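Local atomic coordinates of UDP-glucose 4-epimerase (Brucella ovis, PDB entry 4WOK), a protein that probably catalyses the reversible, NAD-dependent epimerisation of UDP-glucose to UDP-galactose, with the bound dinucleotide taking up and returning hydride at the sugar's C4. Residues L176-A181 / R241-A246; G21-H26 / I234-L239; V259-G264 / L310-V315. The protein carries 2 engineered substitutions. One frame throughout, in Å; residues are numbered along the deposited sequence.

How the contacts relate
Helix 236-251 is the common element: contact 1 uses its middle, contact 2 its first turn, and contact 3 packs beside it. Contacts 1 and 2 lie about 8 Å apart between centres and both reach NAD, contact 2 at the diphosphate and contact 1 at the nicotinamide. A probable hydrogen bond, Asn180 O to Ile234 N at 2.9 Å, joins them through the small mixed sheet. Contact 3, its centre about 8 Å from that of contact 1 and about 14 Å from that of contact 2, lies further out, the side chain of Leu261 being about 9 Å from NAD. Strands 172-177 and 257-260 tie it to contact 1, with Arg177 O probably bonded to Leu261 N at 2.7 Å.

Contact 1: residues L176-A181 / R241-A246; sequences LRYFNA and RAHVLA. With NAD (nicotinamide-adenine-dinucleotide), chain B.
Leu176 and His243 each set CG anti to their own carbonyl carbon (chi1 -62° and -76°); from there the two side chains slide past each other in opposite directions. This is a strand-on-helix contact of the Rossmann fold: strand 172-177 of the central parallel sheet is covered by helix 236-251. Leu176 CD1 sits squarely over the imidazole, 3.5 Å from the ring centroid and almost on the normal, a CH-pi contact in which all five ring atoms are nearly equally distant from the methyl. The same methyl reaches Ala246 CB at 4.3 Å, about one turn beyond His243, and it also lies near the backbone carbonyl O of Ala242.

Tyr178 comes to the same histidine from another direction. Its side chain crosses that of His243 at about a right angle, and its CE1 lies near the imidazole plane, at the ring edge, 4.0 Å from His243 CE1. The imidazole itself is held at both nitrogens, ND1 by Leu239 O and NE2 by Ser125 OG; since Ser125 OG also bonds Tyr178 OH, one serine links the two side chains, and the bonds at both nitrogens set the rotation of the imidazole.

Tyr178 also borders the cofactor, with CE2 3.4 Å from NAD C5N and OH 3.1 Å from NAD O4D. The chain then turns through Phe179 into strand 180-182 and lines the nicotinamide with backbone. Ala181 N donates to NAD O7N at 2.9 Å with an N-H...O angle of 163°, a nearly straight bond that helps to orient the carboxamide. Phe179 O lies 3.2 Å from NAD C4N, the carbon that accepts hydride in nicotinamide enzymes.

Contact 2: residues G21-H26 / I234-L239; sequences GFIGSH and IHVTDL. With NAD (nicotinamide-adenine-dinucleotide), chain B.
Phe22, Ile23 and His26, on the first turns of helix 22-33, all pack on Val236 at the start of helix 236-251. Just before them Gly21, at the N-cap, lies close against the cofactor: a CB here would run into NAD O5B. Phe22 N then donates to NAD O2A at 2.9 Å, nearly straight at 174°, and Ile23 N gives the other phosphate's O1N an equally short bond. Amides at a helix start gripping a diphosphate are the hallmark of the Rossmann dinucleotide fold, and Gly21 and Gly24 are consistent with its glycine-rich motif, of the GxxGxxG form in the extended short-chain dehydrogenases.

The Phe22 side chain has CG anti to the backbone N (chi1 175°), and the ring beyond it has CZ 3.6 Å from Val236 CB, while Val236 CG2 stands over one ring face, displaced toward the rim. Ile23 slides past the valine, and its CD1 touches both Leu239 CD1, at 4.0 Å, and the nicotinamide ring, 3.6 Å from NAD C2N. Ser25 OG bonds back to Gly21 O, which also accepts from Ser25 N. His26 offers its face to Val236 CG1, 3.7 Å from the ring centroid. Its ND1 donates to Phe22 O at 2.8 Å, in the imidazole plane but from above the carbonyl plane, fixing the ring's rotation.

Across the contact, His235 N-caps the second helix, its ND1 accepting from Thr237 N at 3.0 Å. Helix 236-251 starts directly off strand 230-235 and packs against helix 22-33, while Ala181 of strand 180-182 touches Phe22, Ile23 and Leu239 alike.

Contact 3: residues V259-G264 / L310-V315; sequences VNLGTG and LGFHTV
Thr314 meets Gly262 and Thr263 with both branches of its side chain. Its CG2 lies 3.7 Å from Gly262 O, and its OG1 packs on the methyl of Thr263, 3.5 Å from CG2. The torsion responsible puts Thr314 OG1 between the backbone N and the carbonyl carbon (chi1 50°), leaving the methyl anti to the carbonyl carbon. The two threonine side chains cross at about a right angle. Beside them one water joins the backbones, donating to Gly262 O at 2.8 Å and accepting from Thr314 N at 2.9 Å, so that the same carbonyl is touched by a methyl and bonded by the water.

Earlier in both segments, Leu261 CD2 approaches Phe312 CE2 to 3.7 Å, coming obliquely at the ring with the side chains again at about a right angle. The line of contact ends at a looser pair, Val259 CG2 and Leu310 CD1, 4.3 Å apart. The two segments run in roughly the same direction, 23° apart end to end, so that alternate residues of the two pair off in order.

Residues 259-260 belong to the last strand of the seven-stranded parallel sheet of the Rossmann domain, paired with strand 172-177. The facing segment leads from the end of helix 304-310 into irregular chain, Gly311 being the first residue to leave helical angles, with a positive phi of 64°.

Within that segment the amide Thr314 N sits 4.1 Å above the plane of the Phe312 ring, toward its rim. Outside it, helix 236-251 supplies the second shell: Arg241 NH1 bonds His313 O and forms a salt bridge with Asp238 OD1, the carboxylate oxygen that also accepts from Val315 N. On the opposing segment, Thr263 OG1 bonds Arg265 N.

Contact 1: residues L176-A181 / R241-A246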
loop_
_atom_site.group_PDB
_atom_site.type_symbol
_atom_site.label_atom_id
_atom_site.label_comp_id
_atom_site.label_asym_id
_atom_site.label_seq_id
_atom_site.Cartn_x
_atom_site.Cartn_y
_atom_site.Cartn_z
ATOM N N LEU A 176 6.607 3.527 5.640
ATOM C CA LEU A 176 6.759 3.543 4.191
ATOM C C LEU A 176 5.552 4.210 3.545
ATOM O O LEU A 176 4.421 3.742 3.692
ATOM C CB LEU A 176 6.946 2.123 3.654
ATOM C CG LEU A 176 8.187 1.376 4.159
ATOM C CD1 LEU A 176 8.162 -0.077 3.694
ATOM C CD2 LEU A 176 9.490 2.056 3.714
ATOM N N ARG A 177 5.809 5.305 2.834
ATOM C CA ARG A 177 4.759 6.115 2.232
ATOM C C ARG A 177 4.722 5.907 0.717
ATOM O O ARG A 177 5.753 5.978 0.047
ATOM C CB ARG A 177 4.974 7.606 2.545
ATOM C CG ARG A 177 5.116 7.946 4.026
ATOM C CD ARG A 177 5.460 9.426 4.214
ATOM N NE ARG A 177 5.643 9.793 5.617
ATOM C CZ ARG A 177 6.481 10.746 6.031
ATOM N NH1 ARG A 177 7.208 11.423 5.151
ATOM N NH2 ARG A 177 6.589 11.028 7.321
ATOM N N TYR A 178 3.536 5.648 0.178
ATOM C CA TYR A 178 3.389 5.525 -1.270
ATOM C C TYR A 178 1.964 5.865 -1.656
ATOM O O TYR A 178 1.086 5.957 -0.789
ATOM C CB TYR A 178 3.769 4.118 -1.746
ATOM C CG TYR A 178 3.115 2.996 -0.953
ATOM C CD1 TYR A 178 3.652 2.562 0.262
ATOM C CD2 TYR A 178 1.978 2.362 -1.432
ATOM C CE1 TYR A 178 3.058 1.546 0.981
ATOM C CE2 TYR A 178 1.384 1.336 -0.733
ATOM C CZ TYR A 178 1.922 0.935 0.478
ATOM O OH TYR A 178 1.320 -0.085 1.183
ATOM N N PHE A 179 1.734 6.058 -2.954
ATOM C CA PHE A 179 0.414 6.471 -3.428
ATOM C C PHE A 179 -0.499 5.307 -3.830
ATOM O O PHE A 179 -1.482 5.017 -3.142
ATOM C CB PHE A 179 0.559 7.435 -4.613
ATOM C CG PHE A 179 0.749 8.875 -4.207
ATOM C CD1 PHE A 179 -0.292 9.584 -3.614
ATOM C CD2 PHE A 179 1.961 9.518 -4.415
ATOM C CE1 PHE A 179 -0.128 10.911 -3.241
ATOM C CE2 PHE A 179 2.134 10.842 -4.051
ATOM C CZ PHE A 179 1.085 11.541 -3.462
ATOM N N ASN A 180 -0.195 4.667 -4.957
ATOM C CA ASN A 180 -1.070 3.638 -5.506
ATOM C C ASN A 180 -0.365 2.331 -5.787
ATOM O O ASN A 180 0.465 2.248 -6.694
ATOM C CB ASN A 180 -1.723 4.113 -6.811
ATOM C CG ASN A 180 -2.598 5.333 -6.618
ATOM O OD1 ASN A 180 -3.636 5.267 -5.961
ATOM N ND2 ASN A 180 -2.197 6.450 -7.216
ATOM N N ALA A 181 -0.731 1.304 -5.031
ATOM C CA ALA A 181 -0.244 -0.044 -5.277
ATOM C C ALA A 181 -0.907 -0.593 -6.526
ATOM O O ALA A 181 -2.112 -0.480 -6.679
ATOM C CB ALA A 181 -0.541 -0.938 -4.100
ATOM N N ARG A 241 9.209 -5.876 -1.943
ATOM C CA ARG A 241 10.664 -5.739 -1.831
ATOM C C ARG A 241 11.070 -4.685 -0.790
ATOM O O ARG A 241 11.924 -4.943 0.062
ATOM C CB ARG A 241 11.271 -5.394 -3.198
ATOM C CG ARG A 241 11.091 -6.486 -4.260
ATOM C CD ARG A 241 11.749 -6.100 -5.609
ATOM N NE ARG A 241 13.102 -5.582 -5.409
ATOM C CZ ARG A 241 13.469 -4.329 -5.664
ATOM N NH1 ARG A 241 12.596 -3.468 -6.168
ATOM N NH2 ARG A 241 14.716 -3.943 -5.431
ATOM N N ALA A 242 10.450 -3.510 -0.850
ATOM C CA ALA A 242 10.813 -2.423 0.058
ATOM C C ALA A 242 10.484 -2.741 1.520
ATOM O O ALA A 242 11.232 -2.374 2.429
ATOM C CB ALA A 242 10.123 -1.155 -0.352
ATOM N N HIS A 243 9.355 -3.399 1.752
ATOM C CA HIS A 243 8.968 -3.720 3.123
ATOM C C HIS A 243 9.938 -4.731 3.708
ATOM O O HIS A 243 10.252 -4.680 4.902
ATOM C CB HIS A 243 7.537 -4.249 3.180
ATOM C CG HIS A 243 6.491 -3.186 3.034
ATOM N ND1 HIS A 243 6.291 -2.494 1.858
ATOM C CD2 HIS A 243 5.584 -2.699 3.917
ATOM C CE1 HIS A 243 5.302 -1.628 2.022
ATOM N NE2 HIS A 243 4.854 -1.733 3.262
ATOM N N VAL A 244 10.441 -5.644 2.875
ATOM C CA VAL A 244 11.417 -6.604 3.387
ATOM C C VAL A 244 12.784 -5.923 3.557
ATOM O O VAL A 244 13.505 -6.195 4.528
ATOM C CB VAL A 244 11.533 -7.859 2.484
ATOM C CG1 VAL A 244 12.615 -8.792 2.995
ATOM C CG2 VAL A 244 10.194 -8.591 2.432
ATOM N N LEU A 245 13.143 -5.021 2.644
ATOM C CA LEU A 245 14.380 -4.260 2.845
ATOM C C LEU A 245 14.308 -3.487 4.170
ATOM O O LEU A 245 15.294 -3.365 4.884
ATOM C CB LEU A 245 14.639 -3.302 1.690
ATOM C CG LEU A 245 15.176 -3.891 0.388
ATOM C CD1 LEU A 245 15.116 -2.833 -0.698
ATOM C CD2 LEU A 245 16.616 -4.407 0.548
ATOM N N ALA A 246 13.124 -2.979 4.496
ATOM C CA ALA A 246 12.933 -2.241 5.745
ATOM C C ALA A 246 13.167 -3.158 6.953
ATOM O O ALA A 246 13.748 -2.746 7.963
ATOM C CB ALA A 246 11.528 -1.618 5.784
HETATM P PA NAD B . -6.214 -4.911 1.589
HETATM O O1A NAD B . -7.534 -4.516 2.224
HETATM O O2A NAD B . -6.082 -5.906 0.473
HETATM O O5B NAD B . -5.324 -5.640 2.886
HETATM C C5B NAD B . -5.780 -5.178 4.139
HETATM C C4B NAD B . -5.657 -6.413 5.070
HETATM O O4B NAD B . -5.808 -6.020 6.441
HETATM C C3B NAD B . -6.852 -7.288 4.674
HETATM O O3B NAD B . -6.381 -8.604 4.527
HETATM C C2B NAD B . -7.796 -7.138 5.893
HETATM O O2B NAD B . -8.521 -8.286 6.097
HETATM C C1B NAD B . -6.755 -6.919 7.051
HETATM N N9A NAD B . -7.318 -6.134 8.166
HETATM C C8A NAD B . -8.011 -4.904 8.127
HETATM N N7A NAD B . -8.348 -4.465 9.344
HETATM C C5A NAD B . -7.858 -5.453 10.209
HETATM C C6A NAD B . -7.904 -5.578 11.615
HETATM N N6A NAD B . -8.526 -4.618 12.379
HETATM N N1A NAD B . -7.333 -6.651 12.211
HETATM C C2A NAD B . -6.735 -7.587 11.405
HETATM N N3A NAD B . -6.625 -7.603 10.045
HETATM C C4A NAD B . -7.204 -6.494 9.491
HETATM O O3 NAD B . -5.589 -3.444 1.389
HETATM P PN NAD B . -4.123 -3.357 0.716
HETATM O O1N NAD B . -3.264 -4.587 0.657
HETATM O O2N NAD B . -4.304 -2.371 -0.385
HETATM O O5D NAD B . -3.204 -2.239 1.661
HETATM C C5D NAD B . -2.995 -2.664 2.915
HETATM C C4D NAD B . -2.074 -1.622 3.550
HETATM O O4D NAD B . -1.442 -0.818 2.472
HETATM C C3D NAD B . -2.919 -0.625 4.369
HETATM O O3D NAD B . -2.102 -0.213 5.418
HETATM C C2D NAD B . -3.117 0.506 3.354
HETATM O O2D NAD B . -3.305 1.748 3.908
HETATM C C1D NAD B . -1.679 0.516 2.783
HETATM N N1N NAD B . -1.682 1.345 1.474
HETATM C C2N NAD B . -2.274 0.769 0.352
HETATM C C3N NAD B . -2.286 1.514 -0.856
HETATM C C7N NAD B . -2.925 0.905 -2.076
HETATM O O7N NAD B . -2.921 1.513 -3.150
HETATM N N7N NAD B . -3.509 -0.342 -1.963
HETATM C C4N NAD B . -1.721 2.791 -0.880
HETATM C C5N NAD B . -1.140 3.338 0.264
HETATM C C6N NAD B . -1.127 2.600 1.456
#

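Contact 2: residues G21-H26 / I234-L239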
loop_
_atom_site.group_PDB
_atom_site.type_symbol
_atom_site.label_atom_id
_atom_site.label_comp_id
_atom_site.label_asym_id
_atom_site.label_seq_id
_atom_site.Cartn_x
_atom_site.Cartn_y
_atom_site.Cartn_z
ATOM N N GLY A 21 -4.253 -9.767 2.692
ATOM C CA GLY A 21 -4.694 -8.783 1.709
ATOM C C GLY A 21 -3.771 -8.708 0.500
ATOM O O GLY A 21 -2.879 -9.530 0.329
ATOM N N PHE A 22 -3.992 -7.705 -0.336
ATOM C CA PHE A 22 -3.263 -7.543 -1.595
ATOM C C PHE A 22 -1.746 -7.357 -1.373
ATOM O O PHE A 22 -0.930 -8.219 -1.738
ATOM C CB PHE A 22 -3.874 -6.360 -2.355
ATOM C CG PHE A 22 -3.149 -5.979 -3.627
ATOM C CD1 PHE A 22 -2.722 -6.947 -4.530
ATOM C CD2 PHE A 22 -2.943 -4.640 -3.937
ATOM C CE1 PHE A 22 -2.057 -6.583 -5.709
ATOM C CE2 PHE A 22 -2.295 -4.272 -5.103
ATOM C CZ PHE A 22 -1.854 -5.241 -5.995
ATOM N N ILE A 23 -1.347 -6.252 -0.763
ATOM C CA ILE A 23 0.086 -5.999 -0.595
ATOM C C ILE A 23 0.724 -6.955 0.434
ATOM O O ILE A 23 1.879 -7.372 0.272
ATOM C CB ILE A 23 0.322 -4.531 -0.179
ATOM C CG1 ILE A 23 -0.352 -3.596 -1.192
ATOM C CG2 ILE A 23 1.786 -4.215 -0.108
ATOM C CD1 ILE A 23 -0.378 -2.136 -0.741
ATOM N N GLY A 24 -0.020 -7.285 1.486
ATOM C CA GLY A 24 0.488 -8.146 2.553
ATOM C C GLY A 24 0.780 -9.553 2.051
ATOM O O GLY A 24 1.783 -10.141 2.423
ATOM N N SER A 25 -0.097 -10.103 1.211
ATOM C CA SER A 25 0.121 -11.453 0.695
ATOM C C SER A 25 1.324 -11.474 -0.241
ATOM O O SER A 25 2.121 -12.419 -0.200
ATOM C CB SER A 25 -1.127 -12.002 -0.020
ATOM O OG SER A 25 -1.492 -11.211 -1.152
ATOM N N HIS A 26 1.482 -10.440 -1.072
ATOM C CA HIS A 26 2.678 -10.364 -1.921
ATOM C C HIS A 26 3.956 -10.281 -1.082
ATOM O O HIS A 26 5.014 -10.819 -1.457
ATOM C CB HIS A 26 2.602 -9.166 -2.869
ATOM C CG HIS A 26 1.735 -9.403 -4.069
ATOM N ND1 HIS A 26 0.365 -9.285 -4.028
ATOM C CD2 HIS A 26 2.051 -9.750 -5.342
ATOM C CE1 HIS A 26 -0.134 -9.555 -5.228
ATOM N NE2 HIS A 26 0.868 -9.841 -6.039
ATOM N N ILE A 234 2.960 2.335 -8.154
ATOM C CA ILE A 234 4.095 1.466 -7.872
ATOM C C ILE A 234 3.635 0.011 -7.836
ATOM O O ILE A 234 2.594 -0.317 -7.261
ATOM C CB ILE A 234 4.801 1.858 -6.541
ATOM C CG1 ILE A 234 5.925 0.873 -6.208
ATOM C CG2 ILE A 234 3.813 1.940 -5.382
ATOM C CD1 ILE A 234 6.868 1.375 -5.114
ATOM N N HIS A 235 4.411 -0.856 -8.474
ATOM C CA HIS A 235 4.092 -2.271 -8.544
ATOM C C HIS A 235 4.144 -2.920 -7.166
ATOM O O HIS A 235 5.070 -2.678 -6.386
ATOM C CB HIS A 235 5.054 -2.976 -9.499
ATOM C CG HIS A 235 4.578 -4.320 -9.949
ATOM N ND1 HIS A 235 4.561 -5.418 -9.119
ATOM C CD2 HIS A 235 4.089 -4.739 -11.141
ATOM C CE1 HIS A 235 4.093 -6.461 -9.783
ATOM N NE2 HIS A 235 3.800 -6.076 -11.013
ATOM N N VAL A 236 3.165 -3.772 -6.885
ATOM C CA VAL A 236 3.037 -4.390 -5.567
ATOM C C VAL A 236 4.254 -5.259 -5.198
ATOM O O VAL A 236 4.609 -5.394 -4.017
ATOM C CB VAL A 236 1.744 -5.229 -5.498
ATOM C CG1 VAL A 236 1.757 -6.321 -6.564
ATOM C CG2 VAL A 236 1.533 -5.806 -4.099
ATOM N N THR A 237 4.904 -5.845 -6.198
ATOM C CA THR A 237 6.099 -6.638 -5.915
ATOM C C THR A 237 7.234 -5.734 -5.451
ATOM O O THR A 237 8.013 -6.108 -4.564
ATOM C CB THR A 237 6.542 -7.457 -7.136
ATOM O OG1 THR A 237 5.471 -8.330 -7.518
ATOM C CG2 THR A 237 7.771 -8.298 -6.798
ATOM N N ASP A 238 7.332 -4.547 -6.047
ATOM C CA ASP A 238 8.283 -3.541 -5.585
ATOM C C ASP A 238 7.961 -3.132 -4.146
ATOM O O ASP A 238 8.862 -2.917 -3.340
ATOM C CB ASP A 238 8.273 -2.312 -6.498
ATOM C CG ASP A 238 9.158 -2.487 -7.733
ATOM O OD1 ASP A 238 10.227 -3.127 -7.609
ATOM O OD2 ASP A 238 8.781 -1.987 -8.822
ATOM N N LEU A 239 6.677 -3.021 -3.824
ATOM C CA LEU A 239 6.285 -2.704 -2.443
ATOM C C LEU A 239 6.718 -3.817 -1.504
ATOM O O LEU A 239 7.248 -3.547 -0.429
ATOM C CB LEU A 239 4.770 -2.465 -2.334
ATOM C CG LEU A 239 4.289 -1.152 -2.951
ATOM C CD1 LEU A 239 2.774 -1.121 -3.011
ATOM C CD2 LEU A 239 4.830 0.048 -2.192
HETATM P PA NAD B . -6.214 -4.911 1.589
HETATM O O1A NAD B . -7.534 -4.516 2.224
HETATM O O2A NAD B . -6.082 -5.906 0.473
HETATM O O5B NAD B . -5.324 -5.640 2.886
HETATM C C5B NAD B . -5.780 -5.178 4.139
HETATM C C4B NAD B . -5.657 -6.413 5.070
HETATM O O4B NAD B . -5.808 -6.020 6.441
HETATM C C3B NAD B . -6.852 -7.288 4.674
HETATM O O3B NAD B . -6.381 -8.604 4.527
HETATM C C2B NAD B . -7.796 -7.138 5.893
HETATM O O2B NAD B . -8.521 -8.286 6.097
HETATM C C1B NAD B . -6.755 -6.919 7.051
HETATM N N9A NAD B . -7.318 -6.134 8.166
HETATM C C8A NAD B . -8.011 -4.904 8.127
HETATM N N7A NAD B . -8.348 -4.465 9.344
HETATM C C5A NAD B . -7.858 -5.453 10.209
HETATM C C6A NAD B . -7.904 -5.578 11.615
HETATM N N6A NAD B . -8.526 -4.618 12.379
HETATM N N1A NAD B . -7.333 -6.651 12.211
HETATM C C2A NAD B . -6.735 -7.587 11.405
HETATM N N3A NAD B . -6.625 -7.603 10.045
HETATM C C4A NAD B . -7.204 -6.494 9.491
HETATM O O3 NAD B . -5.589 -3.444 1.389
HETATM P PN NAD B . -4.123 -3.357 0.716
HETATM O O1N NAD B . -3.264 -4.587 0.657
HETATM O O2N NAD B . -4.304 -2.371 -0.385
HETATM O O5D NAD B . -3.204 -2.239 1.661
HETATM C C5D NAD B . -2.995 -2.664 2.915
HETATM C C4D NAD B . -2.074 -1.622 3.550
HETATM O O4D NAD B . -1.442 -0.818 2.472
HETATM C C3D NAD B . -2.919 -0.625 4.369
HETATM O O3D NAD B . -2.102 -0.213 5.418
HETATM C C2D NAD B . -3.117 0.506 3.354
HETATM O O2D NAD B . -3.305 1.748 3.908
HETATM C C1D NAD B . -1.679 0.516 2.783
HETATM N N1N NAD B . -1.682 1.345 1.474
HETATM C C2N NAD B . -2.274 0.769 0.352
HETATM C C3N NAD B . -2.286 1.514 -0.856
HETATM C C7N NAD B . -2.925 0.905 -2.076
HETATM O O7N NAD B . -2.921 1.513 -3.150
HETATM N N7N NAD B . -3.509 -0.342 -1.963
HETATM C C4N NAD B . -1.721 2.791 -0.880
HETATM C C5N NAD B . -1.140 3.338 0.264
HETATM C C6N NAD B . -1.127 2.600 1.456
#

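Contact 3: residues V259-G264 / L310-V315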
loop_
_atom_site.group_PDB
_atom_site.type_symbol
_atom_site.label_atom_id
_atom_site.label_comp_id
_atom_site.label_asym_id
_atom_site.label_seq_id
_atom_site.Cartn_x
_atom_site.Cartn_y
_atom_site.Cartn_z
ATOM N N VAL A 259 10.225 6.987 4.701
ATOM C CA VAL A 259 10.602 7.253 3.317
ATOM C C VAL A 259 9.470 6.987 2.318
ATOM O O VAL A 259 8.600 6.153 2.555
ATOM C CB VAL A 259 11.839 6.419 2.898
ATOM C CG1 VAL A 259 13.030 6.717 3.814
ATOM C CG2 VAL A 259 11.524 4.939 2.907
ATOM N N ASN A 260 9.508 7.720 1.204
ATOM C CA ASN A 260 8.619 7.522 0.070
ATOM C C ASN A 260 9.016 6.322 -0.780
ATOM O O ASN A 260 10.204 6.039 -0.945
ATOM C CB ASN A 260 8.615 8.757 -0.829
ATOM C CG ASN A 260 8.042 9.985 -0.156
ATOM O OD1 ASN A 260 7.248 9.889 0.779
ATOM N ND2 ASN A 260 8.434 11.162 -0.651
ATOM N N LEU A 261 8.022 5.639 -1.338
ATOM C CA LEU A 261 8.249 4.572 -2.307
ATOM C C LEU A 261 7.585 4.930 -3.629
ATOM O O LEU A 261 6.426 5.335 -3.656
ATOM C CB LEU A 261 7.699 3.241 -1.795
ATOM C CG LEU A 261 8.250 2.725 -0.466
ATOM C CD1 LEU A 261 7.570 1.424 -0.087
ATOM C CD2 LEU A 261 9.756 2.552 -0.547
ATOM N N GLY A 262 8.328 4.785 -4.723
ATOM C CA GLY A 262 7.802 5.059 -6.044
ATOM C C GLY A 262 8.880 5.110 -7.113
ATOM O O GLY A 262 10.052 4.854 -6.846
ATOM N N THR A 263 8.471 5.443 -8.329
ATOM C CA THR A 263 9.390 5.545 -9.457
ATOM C C THR A 263 9.950 6.953 -9.616
ATOM O O THR A 263 10.953 7.162 -10.307
ATOM C CB THR A 263 8.702 5.185 -10.768
ATOM O OG1 THR A 263 7.620 6.097 -10.980
ATOM C CG2 THR A 263 8.170 3.775 -10.726
ATOM N N GLY A 264 9.270 7.921 -9.008
ATOM C CA GLY A 264 9.635 9.319 -9.156
ATOM C C GLY A 264 8.989 9.947 -10.376
ATOM O O GLY A 264 9.131 11.147 -10.618
ATOM N N LEU A 310 17.672 2.840 2.098
ATOM C CA LEU A 310 17.346 1.421 1.978
ATOM C C LEU A 310 18.048 0.740 0.807
ATOM O O LEU A 310 18.001 -0.484 0.682
ATOM C CB LEU A 310 15.828 1.229 1.833
ATOM C CG LEU A 310 14.970 1.477 3.070
ATOM C CD1 LEU A 310 13.518 1.139 2.778
ATOM C CD2 LEU A 310 15.496 0.674 4.265
ATOM N N GLY A 311 18.692 1.525 -0.048
ATOM C CA GLY A 311 19.232 0.998 -1.288
ATOM C C GLY A 311 18.116 0.493 -2.189
ATOM O O GLY A 311 18.303 -0.463 -2.940
ATOM N N PHE A 312 16.951 1.134 -2.113
ATOM C CA PHE A 312 15.765 0.673 -2.843
ATOM C C PHE A 312 15.489 1.415 -4.151
ATOM O O PHE A 312 15.376 2.636 -4.166
ATOM C CB PHE A 312 14.522 0.787 -1.957
ATOM C CG PHE A 312 13.239 0.515 -2.689
ATOM C CD1 PHE A 312 12.874 -0.777 -3.023
ATOM C CD2 PHE A 312 12.391 1.549 -3.040
ATOM C CE1 PHE A 312 11.689 -1.026 -3.709
ATOM C CE2 PHE A 312 11.207 1.298 -3.721
ATOM C CZ PHE A 312 10.863 0.015 -4.056
ATOM N N HIS A 313 15.372 0.654 -5.239
ATOM C CA HIS A 313 14.889 1.155 -6.526
ATOM C C HIS A 313 13.778 0.241 -7.016
ATOM O O HIS A 313 13.851 -0.973 -6.820
ATOM C CB HIS A 313 16.013 1.204 -7.576
ATOM C CG HIS A 313 17.270 1.836 -7.078
ATOM N ND1 HIS A 313 18.229 1.132 -6.380
ATOM C CD2 HIS A 313 17.718 3.111 -7.156
ATOM C CE1 HIS A 313 19.218 1.947 -6.055
ATOM N NE2 HIS A 313 18.931 3.152 -6.512
ATOM N N THR A 314 12.755 0.802 -7.654
ATOM C CA THR A 314 11.741 -0.034 -8.285
ATOM C C THR A 314 12.346 -0.745 -9.484
ATOM O O THR A 314 13.148 -0.162 -10.208
ATOM C CB THR A 314 10.511 0.776 -8.752
ATOM O OG1 THR A 314 10.932 1.903 -9.523
ATOM C CG2 THR A 314 9.710 1.264 -7.558
ATOM N N VAL A 315 11.978 -2.005 -9.690
ATOM C CA VAL A 315 12.432 -2.713 -10.885
ATOM C C VAL A 315 11.264 -3.327 -11.648
ATOM O O VAL A 315 11.456 -3.882 -12.717
ATOM C CB VAL A 315 13.456 -3.826 -10.550
ATOM C CG1 VAL A 315 14.664 -3.241 -9.832
ATOM C CG2 VAL A 315 12.824 -4.928 -9.720
HETATM O O HOH W 1 12.619 3.695 -7.120
#